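Local coordinates for arabinan endo-1,5-alpha-l-arabinosidase A (Cellvibrio cellulosa, PDB 1GYH), which cleaves the alpha-1,5-linked arabinofuranosyl bonds of linear arabinan, releasing almost exclusively arabinotriose during plant cell wall degradation, at residues P10-E15 and K34-W39; T18-S23 and I28-S33; P130-D135 and V140-G145; L151-L156 and Q229-Y234. All coordinates share one frame; numbering follows the deposited sequence. Where two conformers were deposited one is given.

Contact 1: P10-E15 and K34-W39; sequences PVMTRE and KDRVNW
The indole of W39 meets the methyl end of M12 at its edge, close to the ring plane: CE of M12 lies 3.8 Å from W39 CH2, and about as near to CZ2, so the methyl faces the rim of the six-membered ring. L21 of strand 18-23, V5 and Y312 also pack against the indole. The sulfur stands further back, with SD of M12 5.4 Å from the centroid of the six-membered ring and 66° off its normal, an oblique Met-aromatic contact. A bend at the last torsion of M12 (chi3 57°), after an extended chi2, turns CE out of the line of the chain and in against the tryptophan. The same methyl also meets the aliphatic part of R36, CE of M12 lying 4.1 Å from R36 CD. Long, flexible and apolar, methionine can span from the edge strand 11-15 to a strand not beside it. The enzyme is a five-bladed beta-propeller, and here strand 11-15 is joined within one blade to the turn leading into strand 38-44, across the intervening strands 18-23 and 29-33. That turn is held by D35, whose carboxylate takes two backbone N-H groups: OD1 of D35 receives V37 N at 3.0 Å in an Asx turn and N38 N at 2.9 Å. The second bond is nearly straight (169°) and arrives on the syn side, whereas V37 N comes from above the carboxylate plane. Beyond the turn, W39 NE1 makes a weak bond of 3.3 Å back to R36 O, which also accepts from the hydroxyl of Y312.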
loop_
_atom_site.group_PDB
_atom_site.type_symbol
_atom_site.label_atom_id
_atom_site.label_comp_id
_atom_site.label_asym_id
_atom_site.label_seq_id
_atom_site.Cartn_x
_atom_site.Cartn_y
_atom_site.Cartn_z
ATOM N N PRO A 10 -1.731 5.579 -2.351
ATOM C CA PRO A 10 -0.456 6.256 -2.652
ATOM C C PRO A 10 0.765 5.745 -1.905
ATOM O O PRO A 10 0.677 5.302 -0.756
ATOM C CB PRO A 10 -0.727 7.700 -2.275
ATOM C CG PRO A 10 -1.612 7.563 -1.096
ATOM C CD PRO A 10 -2.589 6.413 -1.493
ATOM N N VAL A 11 1.882 5.779 -2.617
ATOM C CA VAL A 11 3.215 5.595 -2.058
ATOM C C VAL A 11 4.169 6.669 -2.627
ATOM O O VAL A 11 3.885 7.319 -3.657
ATOM C CB VAL A 11 3.772 4.196 -2.321
ATOM C CG1 VAL A 11 2.952 3.115 -1.573
ATOM C CG2 VAL A 11 3.878 3.920 -3.849
ATOM N N MET A 12 5.306 6.865 -1.949
ATOM C CA MET A 12 6.239 7.958 -2.301
ATOM C C MET A 12 7.675 7.546 -2.051
ATOM O O MET A 12 7.952 6.658 -1.228
ATOM C CB MET A 12 5.970 9.232 -1.470
ATOM C CG MET A 12 4.683 9.990 -1.772
ATOM S SD MET A 12 4.335 11.439 -0.714
ATOM C CE MET A 12 5.739 12.390 -0.936
ATOM N N THR A 13 8.573 8.218 -2.758
ATOM C CA THR A 13 10.017 8.125 -2.559
ATOM C C THR A 13 10.733 9.391 -3.026
ATOM O O THR A 13 10.169 10.198 -3.742
ATOM C CB THR A 13 10.568 6.844 -3.222
ATOM O OG1 THR A 13 11.719 6.415 -2.504
ATOM C CG2 THR A 13 10.997 7.021 -4.690
ATOM N N ARG A 14 11.988 9.552 -2.651
ATOM C CA ARG A 14 12.769 10.706 -3.068
ATOM C C ARG A 14 14.011 10.220 -3.798
ATOM O O ARG A 14 14.703 9.311 -3.319
ATOM C CB ARG A 14 13.183 11.571 -1.856
ATOM C CG ARG A 14 13.957 12.826 -2.222
ATOM C CD ARG A 14 14.268 13.883 -1.100
ATOM N NE ARG A 14 14.218 15.271 -1.631
ATOM C CZ ARG A 14 14.528 16.396 -0.945
ATOM N NH1 ARG A 14 14.950 16.338 0.306
ATOM N NH2 ARG A 14 14.413 17.586 -1.520
ATOM N N GLU A 15 14.278 10.831 -4.953
ATOM C CA GLU A 15 15.526 10.656 -5.684
ATOM C C GLU A 15 16.213 11.993 -5.805
ATOM O O GLU A 15 15.701 12.912 -6.459
ATOM C CB GLU A 15 15.259 10.107 -7.090
ATOM C CG GLU A 15 16.533 9.861 -7.927
ATOM C CD GLU A 15 16.288 9.362 -9.343
ATOM O OE1 GLU A 15 15.193 9.567 -9.915
ATOM O OE2 GLU A 15 17.204 8.732 -9.899
ATOM N N LYS A 34 8.951 19.140 -6.300
ATOM C CA LYS A 34 10.104 19.668 -5.562
ATOM C C LYS A 34 9.804 19.898 -4.069
ATOM O O LYS A 34 10.727 19.946 -3.281
ATOM C CB LYS A 34 10.635 20.952 -6.255
ATOM C CG LYS A 34 11.135 20.692 -7.718
ATOM C CD LYS A 34 12.468 19.902 -7.809
ATOM C CE LYS A 34 12.863 19.599 -9.252
ATOM N NZ LYS A 34 14.233 19.089 -9.324
ATOM N N ASP A 35 8.532 20.010 -3.683
ATOM C CA ASP A 35 8.140 20.420 -2.321
ATOM C C ASP A 35 7.086 19.557 -1.618
ATOM O O ASP A 35 6.681 19.887 -0.525
ATOM C CB ASP A 35 7.648 21.880 -2.330
ATOM C CG ASP A 35 6.469 22.111 -3.303
ATOM O OD1 ASP A 35 5.738 21.134 -3.638
ATOM O OD2 ASP A 35 6.222 23.239 -3.763
ATOM N N ARG A 36 6.652 18.459 -2.237
ATOM C CA ARG A 36 5.654 17.520 -1.687
ATOM C C ARG A 36 4.202 18.027 -1.675
ATOM O O ARG A 36 3.309 17.341 -1.159
ATOM C CB ARG A 36 5.998 17.059 -0.239
ATOM C CG ARG A 36 7.190 16.184 -0.073
ATOM C CD ARG A 36 7.183 15.473 1.328
ATOM N NE ARG A 36 7.532 16.341 2.452
ATOM C CZ ARG A 36 6.694 16.915 3.324
ATOM N NH1 ARG A 36 5.373 16.809 3.234
ATOM N NH2 ARG A 36 7.208 17.651 4.301
ATOM N N VAL A 37 3.978 19.209 -2.241
ATOM C CA VAL A 37 2.675 19.886 -2.256
ATOM C C VAL A 37 2.181 20.137 -3.705
ATOM O O VAL A 37 1.022 19.873 -4.018
ATOM C CB VAL A 37 2.765 21.268 -1.537
ATOM C CG1 VAL A 37 1.472 22.112 -1.716
ATOM C CG2 VAL A 37 3.080 21.085 -0.058
ATOM N N ASN A 38 3.039 20.715 -4.536
ATOM C CA ASN A 38 2.793 21.018 -5.948
ATOM C C ASN A 38 3.324 19.886 -6.859
ATOM O O ASN A 38 4.539 19.671 -6.945
ATOM C CB ASN A 38 3.458 22.369 -6.300
ATOM C CG ASN A 38 2.893 23.520 -5.505
ATOM O OD1 ASN A 38 3.533 24.083 -4.579
ATOM N ND2 ASN A 38 1.702 23.908 -5.863
ATOM N N TRP A 39 2.410 19.127 -7.487
ATOM C CA TRP A 39 2.739 17.890 -8.221
ATOM C C TRP A 39 2.412 18.025 -9.699
ATOM O O TRP A 39 1.321 18.479 -10.042
ATOM C CB TRP A 39 1.939 16.692 -7.655
ATOM C CG TRP A 39 2.262 16.303 -6.218
ATOM C CD1 TRP A 39 1.627 16.711 -5.072
ATOM C CD2 TRP A 39 3.306 15.420 -5.799
ATOM N NE1 TRP A 39 2.222 16.137 -3.980
ATOM C CE2 TRP A 39 3.264 15.352 -4.394
ATOM C CE3 TRP A 39 4.284 14.683 -6.472
ATOM C CZ2 TRP A 39 4.162 14.584 -3.658
ATOM C CZ3 TRP A 39 5.171 13.911 -5.740
ATOM C CH2 TRP A 39 5.108 13.875 -4.355
#

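Contact 2: T18-S23 and I28-S33; sequences TWYLFS and ITIYSS
Two neighbouring antiparallel strands of one propeller blade, 18-23 and 29-33, run side by side here, with F22 against I30 and L21 against Y31. Six backbone hydrogen bonds tie the pairs W19 with S33, L21 with Y31 and S23 with T29; between L21 and Y31 both N-to-O distances are 2.8 Å. On the surface carrying Y20, F22, I30 and S32, the isoleucine lies alongside the phenylalanine, on one side of its ring: CG1 of I30 is 3.9 Å from F22 CD2, while its CG2 sits over one face, offset toward the rim. With chi1 at -46°, CG1 stands anti to the carbonyl carbon and CG2 anti to the backbone N, and both branches come against the CD2-CE2 side of F22. Y20 lies next along, with CE2 3.7 Å from CB of S32, a residue small enough to let the ring settle beside it. On the reverse surface, L21 and Y31 point the same way, CD2 of L21 3.9 Å from CD1 of Y31. The small S23 and S33 flank them, with S23 OG bonded to H8 N and S33 OG to N38 O. The side chain of Y31 lies about 5 Å from that of D6, a probable substrate-binding residue, and that of S23 about 6 Å from that of D9, the probable proton acceptor, as expected where a family 43 propeller blade meets the active site.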
loop_
_atom_site.group_PDB
_atom_site.type_symbol
_atom_site.label_atom_id
_atom_site.label_comp_id
_atom_site.label_asym_id
_atom_site.label_seq_id
_atom_site.Cartn_x
_atom_site.Cartn_y
_atom_site.Cartn_z
ATOM N N THR A 18 14.225 15.465 -5.834
ATOM C CA THR A 18 12.872 15.285 -6.365
ATOM C C THR A 18 12.064 14.165 -5.708
ATOM O O THR A 18 12.543 13.058 -5.538
ATOM C CB THR A 18 12.945 15.068 -7.898
ATOM O OG1 THR A 18 13.774 16.071 -8.494
ATOM C CG2 THR A 18 11.549 15.291 -8.539
ATOM N N TRP A 19 10.845 14.504 -5.303
ATOM C CA TRP A 19 9.858 13.584 -4.750
ATOM C C TRP A 19 8.985 12.962 -5.868
ATOM O O TRP A 19 8.613 13.649 -6.846
ATOM C CB TRP A 19 8.950 14.329 -3.769
ATOM C CG TRP A 19 9.660 15.005 -2.627
ATOM C CD1 TRP A 19 10.016 16.333 -2.535
ATOM C CD2 TRP A 19 10.041 14.401 -1.400
ATOM N NE1 TRP A 19 10.627 16.573 -1.321
ATOM C CE2 TRP A 19 10.630 15.410 -0.595
ATOM C CE3 TRP A 19 9.924 13.114 -0.882
ATOM C CZ2 TRP A 19 11.143 15.155 0.661
ATOM C CZ3 TRP A 19 10.418 12.867 0.382
ATOM C CH2 TRP A 19 11.031 13.880 1.138
ATOM N N TYR A 20 8.650 11.679 -5.701
ATOM C CA TYR A 20 7.831 10.952 -6.681
ATOM C C TYR A 20 6.684 10.293 -5.957
ATOM O O TYR A 20 6.857 9.765 -4.824
ATOM C CB TYR A 20 8.629 9.919 -7.472
ATOM C CG TYR A 20 9.590 10.569 -8.422
ATOM C CD1 TYR A 20 10.853 10.967 -7.990
ATOM C CD2 TYR A 20 9.231 10.864 -9.741
ATOM C CE1 TYR A 20 11.712 11.585 -8.846
ATOM C CE2 TYR A 20 10.099 11.502 -10.604
ATOM C CZ TYR A 20 11.335 11.863 -10.163
ATOM O OH TYR A 20 12.210 12.505 -10.981
ATOM N N LEU A 21 5.518 10.323 -6.608
ATOM C CA LEU A 21 4.284 9.808 -6.053
ATOM C C LEU A 21 3.666 8.807 -7.065
ATOM O O LEU A 21 3.603 9.070 -8.281
ATOM C CB LEU A 21 3.325 10.953 -5.796
ATOM C CG LEU A 21 1.822 10.685 -5.535
ATOM C CD1 LEU A 21 1.563 10.044 -4.162
ATOM C CD2 LEU A 21 1.043 11.991 -5.642
ATOM N N PHE A 22 3.267 7.661 -6.553
ATOM C CA PHE A 22 2.744 6.553 -7.352
ATOM C C PHE A 22 1.338 6.242 -6.875
ATOM O O PHE A 22 1.080 6.094 -5.681
ATOM C CB PHE A 22 3.609 5.291 -7.246
ATOM C CG PHE A 22 5.048 5.493 -7.582
ATOM C CD1 PHE A 22 5.901 6.207 -6.716
ATOM C CD2 PHE A 22 5.576 4.998 -8.772
ATOM C CE1 PHE A 22 7.245 6.372 -7.028
ATOM C CE2 PHE A 22 6.931 5.212 -9.111
ATOM C CZ PHE A 22 7.766 5.900 -8.232
ATOM N N SER A 23 0.419 6.072 -7.837
ATOM C CA SER A 23 -0.987 5.825 -7.548
ATOM C C SER A 23 -1.531 4.660 -8.400
ATOM O O SER A 23 -1.075 4.410 -9.536
ATOM C CB SER A 23 -1.799 7.099 -7.834
ATOM O OG SER A 23 -3.219 6.895 -7.706
ATOM N N ILE A 28 0.011 2.242 -13.690
ATOM C CA ILE A 28 0.511 2.953 -12.484
ATOM C C ILE A 28 0.872 4.407 -12.839
ATOM O O ILE A 28 1.725 4.652 -13.665
ATOM C CB ILE A 28 1.668 2.266 -11.800
ATOM C CG1 ILE A 28 1.301 0.901 -11.218
ATOM C CG2 ILE A 28 2.224 3.160 -10.637
ATOM C CD1 ILE A 28 0.259 0.861 -10.119
ATOM N N THR A 29 0.162 5.355 -12.238
ATOM C CA THR A 29 0.341 6.781 -12.511
ATOM C C THR A 29 1.468 7.321 -11.607
ATOM O O THR A 29 1.476 7.041 -10.417
ATOM C CB THR A 29 -0.947 7.553 -12.210
ATOM O OG1 THR A 29 -2.099 6.962 -12.850
ATOM C CG2 THR A 29 -0.857 8.959 -12.790
ATOM N N ILE A 30 2.400 8.059 -12.208
ATOM C CA ILE A 30 3.555 8.656 -11.514
ATOM C C ILE A 30 3.542 10.194 -11.615
ATOM O O ILE A 30 3.417 10.735 -12.703
ATOM C CB ILE A 30 4.880 8.142 -12.055
ATOM C CG1 ILE A 30 4.875 6.617 -12.230
ATOM C CG2 ILE A 30 6.068 8.623 -11.089
ATOM C CD1 ILE A 30 6.188 6.029 -12.965
ATOM N N TYR A 31 3.669 10.865 -10.450
ATOM C CA TYR A 31 3.860 12.303 -10.351
ATOM C C TYR A 31 5.199 12.660 -9.698
ATOM O O TYR A 31 5.772 11.850 -8.971
ATOM C CB TYR A 31 2.782 12.936 -9.504
ATOM C CG TYR A 31 1.383 12.640 -9.935
ATOM C CD1 TYR A 31 0.744 11.496 -9.488
ATOM C CD2 TYR A 31 0.699 13.506 -10.799
ATOM C CE1 TYR A 31 -0.573 11.217 -9.841
ATOM C CE2 TYR A 31 -0.640 13.238 -11.173
ATOM C CZ TYR A 31 -1.247 12.087 -10.718
ATOM O OH TYR A 31 -2.552 11.796 -11.081
ATOM N N SER A 32 5.632 13.902 -9.929
ATOM C CA SER A 32 6.885 14.455 -9.355
ATOM C C SER A 32 6.704 15.827 -8.730
ATOM O O SER A 32 5.813 16.589 -9.085
ATOM C CB SER A 32 8.024 14.507 -10.375
ATOM O OG SER A 32 7.773 15.448 -11.398
ATOM N N SER A 33 7.575 16.173 -7.797
ATOM C CA SER A 33 7.421 17.419 -7.077
ATOM C C SER A 33 8.725 17.839 -6.380
ATOM O O SER A 33 9.484 16.988 -5.907
ATOM C CB SER A 33 6.295 17.285 -6.043
ATOM O OG SER A 33 6.214 18.428 -5.219
#

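Contact 3: P130-D135 and V140-G145; sequences PAIIAD and VWMSFG
Strands 131-134 and 140-144 run antiparallel at 150°, their axes 4.7 Å apart, and four backbone hydrogen bonds link A131 with S143 and I133 with W141. Just past the first strand, D135 receives the indole N-H of W141: NE1 of W141 to D135 OD2 measures 2.9 Å and is nearly straight (168°). The acceptor lies close to the ring plane, yet the donor reaches OD2 from above the carboxylate, whose plane is turned 62° from the indole. H137 N and Q139 NE2 also bond to this carboxylate, so the aspartate fixes both the turn and the tryptophan. Beside it, CG2 of I133 packs on CB of W141. The other surface is apolar: I132 uses both branches, CG2 3.5 Å from V140 CG1 and CD1 3.8 Å from M142 CE. The bend at chi3 turns CE of M142 toward I132; its sulfur rests against the proline, SD 3.9 Å from P130 CB. Small A131 and S143 lie together, and a water bridges S143 OG, at 2.9 Å, to A131 O through a weak bond. Strand 131-134 lies at one margin of its four-stranded sheet, and the pair forms the beta hairpin that begins a blade of the five-bladed propeller.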
loop_
_atom_site.group_PDB
_atom_site.type_symbol
_atom_site.label_atom_id
_atom_site.label_comp_id
_atom_site.label_asym_id
_atom_site.label_seq_id
_atom_site.Cartn_x
_atom_site.Cartn_y
_atom_site.Cartn_z
ATOM N N PRO A 130 1.029 -5.051 -2.225
ATOM C CA PRO A 130 2.345 -5.333 -1.655
ATOM C C PRO A 130 2.931 -4.149 -0.863
ATOM O O PRO A 130 2.642 -2.968 -1.157
ATOM C CB PRO A 130 3.208 -5.584 -2.887
ATOM C CG PRO A 130 2.603 -4.762 -3.896
ATOM C CD PRO A 130 1.125 -4.901 -3.685
ATOM N N ALA A 131 3.750 -4.503 0.139
ATOM C CA ALA A 131 4.567 -3.521 0.887
ATOM C C ALA A 131 5.896 -4.173 1.271
ATOM O O ALA A 131 5.891 -5.311 1.787
ATOM C CB ALA A 131 3.831 -2.980 2.099
ATOM N N ILE A 132 7.022 -3.489 1.025
ATOM C CA ILE A 132 8.334 -4.115 1.185
ATOM C C ILE A 132 9.007 -3.610 2.474
ATOM O O ILE A 132 9.035 -2.413 2.705
ATOM C CB ILE A 132 9.249 -3.801 -0.018
ATOM C CG1 ILE A 132 8.563 -4.110 -1.389
ATOM C CG2 ILE A 132 10.565 -4.528 0.099
ATOM C CD1 ILE A 132 8.082 -5.558 -1.560
ATOM N N ILE A 133 9.570 -4.524 3.257
ATOM C CA ILE A 133 10.221 -4.189 4.550
ATOM C C ILE A 133 11.497 -5.003 4.745
ATOM O O ILE A 133 11.511 -6.221 4.547
ATOM C CB ILE A 133 9.257 -4.379 5.752
ATOM C CG1 ILE A 133 9.932 -3.954 7.087
ATOM C CG2 ILE A 133 8.782 -5.863 5.894
ATOM C CD1 ILE A 133 10.177 -2.436 7.168
ATOM N N ALA A 134 12.585 -4.338 5.131
ATOM C CA ALA A 134 13.796 -5.036 5.491
ATOM C C ALA A 134 13.939 -5.153 7.009
ATOM O O ALA A 134 13.466 -4.283 7.743
ATOM C CB ALA A 134 15.009 -4.355 4.925
ATOM N N ASP A 135 14.620 -6.216 7.443
ATOM C CA ASP A 135 14.886 -6.467 8.859
ATOM C C ASP A 135 16.337 -6.147 9.234
ATOM O O ASP A 135 17.068 -5.615 8.413
ATOM C CB ASP A 135 14.415 -7.884 9.278
ATOM C CG ASP A 135 15.231 -9.029 8.709
ATOM O OD1 ASP A 135 16.407 -8.859 8.283
ATOM O OD2 ASP A 135 14.737 -10.197 8.709
ATOM N N VAL A 140 14.905 -9.256 3.219
ATOM C CA VAL A 140 13.845 -8.385 2.714
ATOM C C VAL A 140 12.568 -9.207 2.559
ATOM O O VAL A 140 12.614 -10.354 2.107
ATOM C CB VAL A 140 14.252 -7.715 1.395
ATOM C CG1 VAL A 140 13.181 -6.754 0.955
ATOM C CG2 VAL A 140 15.554 -6.947 1.569
ATOM N N TRP A 141 11.463 -8.623 2.993
ATOM C CA TRP A 141 10.156 -9.289 3.075
ATOM C C TRP A 141 9.077 -8.522 2.295
ATOM O O TRP A 141 9.123 -7.299 2.179
ATOM C CB TRP A 141 9.725 -9.421 4.549
ATOM C CG TRP A 141 10.714 -10.136 5.493
ATOM C CD1 TRP A 141 11.842 -9.597 6.089
ATOM C CD2 TRP A 141 10.639 -11.491 5.954
ATOM N NE1 TRP A 141 12.468 -10.544 6.857
ATOM C CE2 TRP A 141 11.739 -11.709 6.810
ATOM C CE3 TRP A 141 9.738 -12.551 5.734
ATOM C CZ2 TRP A 141 11.973 -12.938 7.429
ATOM C CZ3 TRP A 141 9.963 -13.752 6.338
ATOM C CH2 TRP A 141 11.078 -13.951 7.187
ATOM N N MET A 142 8.083 -9.255 1.779
ATOM C CA MET A 142 6.852 -8.638 1.276
ATOM C C MET A 142 5.683 -8.983 2.165
ATOM O O MET A 142 5.463 -10.169 2.495
ATOM C CB MET A 142 6.573 -9.113 -0.179
ATOM C CG MET A 142 5.257 -8.551 -0.744
ATOM S SD MET A 142 4.830 -9.106 -2.433
ATOM C CE MET A 142 6.110 -8.273 -3.388
ATOM N N SER A 143 4.937 -7.964 2.584
ATOM C CA SER A 143 3.612 -8.148 3.129
ATOM C C SER A 143 2.589 -7.825 2.035
ATOM O O SER A 143 2.836 -7.019 1.161
ATOM C CB SER A 143 3.364 -7.278 4.382
ATOM O OG SER A 143 3.365 -5.878 4.096
ATOM N N PHE A 144 1.430 -8.440 2.104
ATOM C CA PHE A 144 0.367 -8.157 1.138
ATOM C C PHE A 144 -0.958 -8.712 1.644
ATOM O O PHE A 144 -1.006 -9.451 2.641
ATOM C CB PHE A 144 0.695 -8.794 -0.241
ATOM C CG PHE A 144 0.475 -10.308 -0.275
ATOM C CD1 PHE A 144 1.470 -11.177 0.168
ATOM C CD2 PHE A 144 -0.730 -10.849 -0.739
ATOM C CE1 PHE A 144 1.281 -12.540 0.159
ATOM C CE2 PHE A 144 -0.932 -12.237 -0.747
ATOM C CZ PHE A 144 0.055 -13.079 -0.313
ATOM N N GLY A 145 -2.039 -8.359 0.963
ATOM C CA GLY A 145 -3.296 -9.058 1.176
ATOM C C GLY A 145 -4.534 -8.185 1.248
ATOM O O GLY A 145 -4.449 -6.948 1.389
HETATM O O HOH W 1 5.884 -4.564 4.543
#

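Contact 4: L151-L156 and Q229-Y234; sequences LKLFKL and QVTGPY
With CG anti to the backbone N (chi1 -175°) and chi2 at 81°, L153 directs its CD2 methyl from strand 151-155 at the turn 229-232. CD2 of L153 comes within 3.5 Å of V230 O and 3.8 Å of T231 CA, so the methyl rests chiefly on the backbone, at the peptide between the two turn residues. The side chains add lighter contacts: CD2 of L153 is 4.0 Å from T231 CG2 and 4.4 Å from V230 CG1. Leucine suits the place because its branched end puts a compact methyl at the tip, able to rest on peptide and threonine methyl together. The turn is a type I beta turn closed by G232 N to Q229 O at 3.2 Å. At G232 the positive phi (93°) would press a side chain against the preceding carbonyl, which explains the glycine; a cis peptide then leads into P233. The hydroxyl of Y234 donates to V230 O at 2.7 Å, satisfying the carbonyl that L153 also touches. V230 and Y234 pack on Y203 of strand 202-209, T231 touches H170 of strand 169-173, and both V230 and T231 lie against W141 of strand 140-144, which places the turn between two neighbouring four-stranded sheets.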
loop_
_atom_site.group_PDB
_atom_site.type_symbol
_atom_site.label_atom_id
_atom_site.label_comp_id
_atom_site.label_asym_id
_atom_site.label_seq_id
_atom_site.Cartn_x
_atom_site.Cartn_y
_atom_site.Cartn_z
ATOM N N LEU A 151 -3.802 -11.038 5.914
ATOM C CA LEU A 151 -2.554 -10.420 5.492
ATOM C C LEU A 151 -1.382 -11.341 5.788
ATOM O O LEU A 151 -1.313 -11.958 6.844
ATOM C CB LEU A 151 -2.388 -9.051 6.149
ATOM C CG LEU A 151 -3.593 -8.134 6.193
ATOM C CD1 LEU A 151 -3.250 -6.755 6.766
ATOM C CD2 LEU A 151 -4.232 -7.977 4.759
ATOM N N LYS A 152 -0.477 -11.441 4.827
ATOM C CA LYS A 152 0.635 -12.368 4.866
ATOM C C LYS A 152 1.974 -11.671 4.654
ATOM O O LYS A 152 2.052 -10.582 4.086
ATOM C CB LYS A 152 0.530 -13.441 3.757
ATOM C CG LYS A 152 -0.761 -14.293 3.701
ATOM C CD LYS A 152 -0.793 -15.340 4.742
ATOM C CE LYS A 152 -1.957 -16.370 4.556
ATOM N NZ LYS A 152 -2.023 -17.242 5.768
ATOM N N LEU A 153 3.025 -12.340 5.103
ATOM C CA LEU A 153 4.395 -11.884 4.979
ATOM C C LEU A 153 5.255 -13.016 4.499
ATOM O O LEU A 153 5.200 -14.092 5.062
ATOM C CB LEU A 153 4.913 -11.420 6.368
ATOM C CG LEU A 153 6.298 -10.795 6.400
ATOM C CD1 LEU A 153 6.233 -9.323 5.976
ATOM C CD2 LEU A 153 7.013 -10.967 7.805
ATOM N N PHE A 154 6.077 -12.818 3.476
ATOM C CA PHE A 154 6.975 -13.874 3.048
ATOM C C PHE A 154 8.324 -13.334 2.681
ATOM O O PHE A 154 8.456 -12.177 2.312
ATOM C CB PHE A 154 6.418 -14.761 1.876
ATOM C CG PHE A 154 6.295 -14.045 0.559
ATOM C CD1 PHE A 154 5.138 -13.336 0.258
ATOM C CD2 PHE A 154 7.310 -14.088 -0.385
ATOM C CE1 PHE A 154 5.013 -12.638 -0.911
ATOM C CE2 PHE A 154 7.171 -13.390 -1.614
ATOM C CZ PHE A 154 6.015 -12.669 -1.858
ATOM N N LYS A 155 9.322 -14.199 2.783
ATOM C CA LYS A 155 10.697 -13.800 2.473
ATOM C C LYS A 155 11.009 -13.744 0.960
ATOM O O LYS A 155 10.684 -14.681 0.188
ATOM C CB LYS A 155 11.673 -14.699 3.212
ATOM C CG LYS A 155 13.125 -14.170 3.212
ATOM C CD LYS A 155 13.921 -14.812 4.393
ATOM C CE LYS A 155 14.651 -16.016 4.032
ATOM N NZ LYS A 155 15.360 -16.632 5.288
ATOM N N LEU A 156 11.610 -12.634 0.521
ATOM C CA LEU A 156 11.955 -12.442 -0.913
ATOM C C LEU A 156 13.337 -12.991 -1.215
ATOM O O LEU A 156 14.185 -13.073 -0.312
ATOM C CB LEU A 156 11.903 -10.963 -1.306
ATOM C CG LEU A 156 10.476 -10.413 -1.427
ATOM C CD1 LEU A 156 10.466 -8.905 -1.384
ATOM C CD2 LEU A 156 9.796 -10.942 -2.720
ATOM N N GLN A 229 9.685 -8.319 16.419
ATOM C CA GLN A 229 10.278 -8.882 15.194
ATOM C C GLN A 229 9.368 -8.665 13.987
ATOM O O GLN A 229 8.148 -8.545 14.126
ATOM C CB GLN A 229 10.531 -10.373 15.335
ATOM C CG GLN A 229 11.352 -10.750 16.571
ATOM C CD GLN A 229 12.726 -10.116 16.645
ATOM O OE1 GLN A 229 13.308 -9.994 17.753
ATOM N NE2 GLN A 229 13.270 -9.747 15.504
ATOM N N VAL A 230 9.955 -8.589 12.803
ATOM C CA VAL A 230 9.150 -8.277 11.616
ATOM C C VAL A 230 8.075 -9.368 11.316
ATOM O O VAL A 230 7.025 -9.040 10.762
ATOM C CB VAL A 230 10.029 -8.042 10.382
ATOM C CG1 VAL A 230 10.610 -9.342 9.860
ATOM C CG2 VAL A 230 9.254 -7.295 9.329
ATOM N N THR A 231 8.364 -10.602 11.729
ATOM C CA THR A 231 7.521 -11.770 11.526
ATOM C C THR A 231 6.384 -11.942 12.556
ATOM O O THR A 231 5.707 -12.980 12.544
ATOM C CB THR A 231 8.365 -13.053 11.498
ATOM O OG1 THR A 231 9.235 -13.128 12.651
ATOM C CG2 THR A 231 9.313 -13.090 10.349
ATOM N N GLY A 232 6.203 -10.976 13.462
ATOM C CA GLY A 232 5.126 -10.959 14.424
ATOM C C GLY A 232 5.450 -11.583 15.785
ATOM O O GLY A 232 6.583 -11.999 16.052
ATOM N N PRO A 233 4.468 -11.650 16.669
ATOM C CA PRO A 233 3.094 -11.156 16.432
ATOM C C PRO A 233 2.923 -9.665 16.665
ATOM O O PRO A 233 3.525 -9.098 17.593
ATOM C CB PRO A 233 2.295 -11.892 17.498
ATOM C CG PRO A 233 3.319 -12.007 18.715
ATOM C CD PRO A 233 4.641 -12.240 18.023
ATOM N N TYR A 234 2.053 -9.039 15.867
ATOM C CA TYR A 234 1.684 -7.651 15.994
ATOM C C TYR A 234 0.507 -7.517 16.956
ATOM O O TYR A 234 -0.590 -8.082 16.719
ATOM C CB TYR A 234 1.335 -7.049 14.604
ATOM C CG TYR A 234 2.556 -6.943 13.691
ATOM C CD1 TYR A 234 2.984 -8.021 12.934
ATOM C CD2 TYR A 234 3.300 -5.752 13.611
ATOM C CE1 TYR A 234 4.135 -7.933 12.130
ATOM C CE2 TYR A 234 4.449 -5.664 12.833
ATOM C CZ TYR A 234 4.859 -6.739 12.075
ATOM O OH TYR A 234 5.991 -6.640 11.250
#

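From the N terminus, contact 1 closes the first loop, bringing strand 11-15 back to the turn before strand 38-44. Contact 2 is nested inside that loop and pairs the two strands between them; S33 and N38, T13 and Y20, and packing of W39 on L21 connect the two contacts within one five-stranded sheet. Contact 3 follows in series as a short hairpin in another blade. Contact 4 opens only after it, with strand 151-155 bonded beside strand 140-144, and closes a much longer loop reaching the next sheet. Contacts 3 and 4 touch, whereas contacts 2 and 4 stand about 28 Å apart, centre to centre, on opposite sides of the chain's centre.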